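Local coordinates for sorting nexin-3 (Saccharomyces cerevisiae S288C, PDB 1OCU), which binds phosphatidylinositol 3-phosphate and helps retrieve late Golgi membrane proteins from the prevacuolar compartment, at residues A[39-44]-A[59-64]. Sequence-based numbering, arbitrary orientation.
Sequences EVHNPK and DYEIIC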
# COMPACT_ATOMS: atom_id res chain seq x y z
N GLU A 39 2.23 6.61 4.80
CA GLU A 39 1.85 5.87 6.00
C GLU A 39 0.59 5.04 5.80
O GLU A 39 -0.28 5.38 5.00
CB GLU A 39 1.63 6.83 7.17
CG GLU A 39 1.20 6.12 8.46
CD GLU A 39 0.75 7.06 9.56
OE1 GLU A 39 0.31 6.56 10.62
OE2 GLU A 39 0.84 8.30 9.38
N VAL A 40 0.51 3.94 6.54
CA VAL A 40 -0.66 3.07 6.48
C VAL A 40 -1.23 3.04 7.87
O VAL A 40 -0.56 2.64 8.81
CB VAL A 40 -0.27 1.65 6.08
CG1 VAL A 40 -1.50 0.75 6.09
CG2 VAL A 40 0.38 1.66 4.70
N HIS A 41 -2.48 3.47 8.01
CA HIS A 41 -3.12 3.50 9.31
C HIS A 41 -4.64 3.51 9.16
O HIS A 41 -5.17 3.20 8.10
CB HIS A 41 -2.72 4.77 10.06
CG HIS A 41 -3.37 6.01 9.51
ND1 HIS A 41 -3.53 7.15 10.25
CD2 HIS A 41 -3.93 6.25 8.30
CE1 HIS A 41 -4.18 8.05 9.53
NE2 HIS A 41 -4.44 7.53 8.35
N ASN A 42 -5.32 3.87 10.25
CA ASN A 42 -6.77 3.97 10.28
C ASN A 42 -7.52 2.74 9.77
O ASN A 42 -8.36 2.83 8.87
CB ASN A 42 -7.19 5.20 9.48
CG ASN A 42 -8.63 5.60 9.72
OD1 ASN A 42 -9.25 6.26 8.88
ND2 ASN A 42 -9.16 5.21 10.86
N PRO A 43 -7.24 1.56 10.34
CA PRO A 43 -7.92 0.34 9.89
C PRO A 43 -9.41 0.37 10.21
O PRO A 43 -9.83 0.94 11.21
CB PRO A 43 -7.18 -0.76 10.63
CG PRO A 43 -6.80 -0.08 11.92
CD PRO A 43 -6.31 1.26 11.45
N LYS A 44 -10.21 -0.25 9.35
CA LYS A 44 -11.66 -0.31 9.54
C LYS A 44 -12.20 -1.64 9.03
O LYS A 44 -11.79 -2.12 7.98
CB LYS A 44 -12.34 0.84 8.79
CG LYS A 44 -12.06 2.21 9.40
CD LYS A 44 -12.80 3.31 8.66
CE LYS A 44 -12.56 4.67 9.31
NZ LYS A 44 -13.16 5.76 8.50
N ASP A 59 -9.88 -3.14 5.86
CA ASP A 59 -9.05 -2.43 4.90
C ASP A 59 -8.31 -1.34 5.65
O ASP A 59 -8.67 -1.00 6.78
CB ASP A 59 -9.87 -1.88 3.71
CG ASP A 59 -10.90 -0.86 4.11
OD1 ASP A 59 -11.73 -0.52 3.24
OD2 ASP A 59 -10.90 -0.37 5.26
N TYR A 60 -7.26 -0.82 5.04
CA TYR A 60 -6.45 0.20 5.70
C TYR A 60 -6.30 1.42 4.81
O TYR A 60 -6.40 1.33 3.58
CB TYR A 60 -5.06 -0.37 6.01
CG TYR A 60 -5.10 -1.70 6.72
CD1 TYR A 60 -5.54 -2.85 6.07
CD2 TYR A 60 -4.77 -1.79 8.07
CE1 TYR A 60 -5.65 -4.06 6.74
CE2 TYR A 60 -4.88 -3.00 8.76
CZ TYR A 60 -5.33 -4.13 8.09
OH TYR A 60 -5.49 -5.31 8.78
N GLU A 61 -6.08 2.57 5.43
CA GLU A 61 -5.90 3.78 4.65
C GLU A 61 -4.44 4.06 4.41
O GLU A 61 -3.62 4.01 5.33
CB GLU A 61 -6.52 4.99 5.35
CG GLU A 61 -6.31 6.26 4.55
CD GLU A 61 -6.74 7.50 5.29
OE1 GLU A 61 -7.96 7.64 5.55
OE2 GLU A 61 -5.86 8.34 5.60
N ILE A 62 -4.11 4.33 3.15
CA ILE A 62 -2.75 4.68 2.77
C ILE A 62 -2.82 6.18 2.46
O ILE A 62 -3.60 6.61 1.61
CB ILE A 62 -2.27 3.93 1.48
CG1 ILE A 62 -2.28 2.42 1.70
CG2 ILE A 62 -0.84 4.35 1.13
CD1 ILE A 62 -3.65 1.83 1.87
N ILE A 63 -2.04 6.98 3.19
CA ILE A 63 -2.01 8.41 2.93
C ILE A 63 -0.59 8.74 2.50
O ILE A 63 0.38 8.30 3.11
CB ILE A 63 -2.42 9.24 4.18
CG1 ILE A 63 -2.48 10.72 3.79
CG2 ILE A 63 -1.44 9.02 5.31
CD1 ILE A 63 -3.35 11.55 4.69
N CYS A 64 -0.48 9.51 1.42
CA CYS A 64 0.82 9.84 0.87
C CYS A 64 0.94 11.28 0.39
O CYS A 64 0.01 11.83 -0.22
CB CYS A 64 1.09 8.87 -0.29
SG CYS A 64 2.62 9.11 -1.23
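Glu-61 and His-41 face each other as a hydrogen-bonded antiparallel pair and meet twice, through backbone and through side chains. Glu-61 N reaches His-41 O at 2.9 Å, and Glu-61 O takes His-41 N in return. The imidazole lies beside the extended glutamate and gives NE2 to OE2 at 3.2 Å; OE2 sits in the ring plane, yet the donor comes from above the carboxylate, whose plane is turned 70° from the ring. With chi1 at 73°, CG of His-41 fits between its own backbone N and carbonyl carbon, which places NE2 within reach of Glu-61. Asn-42 CB lies over one imidazole face, offset to its rim. Replacing His-41 by an alanine removes the imidazole and is likely to leave OE2 without this donor and the glutamate chain freer to turn. The two strands form the first hairpin of the PX-domain sheet, and a beta bulge between His-41 and Lys-44, with Asn-42 at positive phi (51°), shifts the register by one before Lys-44 and Asp-59 pair. Pro-43 CB, within the bulge, approaches the Tyr-60 ring obliquely, 3.7 Å from CD2, while Val-40 CG1 meets Tyr-60 CB at 3.7 Å. These apolar groups face helix 121-139, where Tyr-60 touches Arg-127, which binds phosphatidylinositol 3-phosphate. Asp-59 OD2 instead accepts a bond from His-46 and forms a salt bridge with Arg-79 of the next strand.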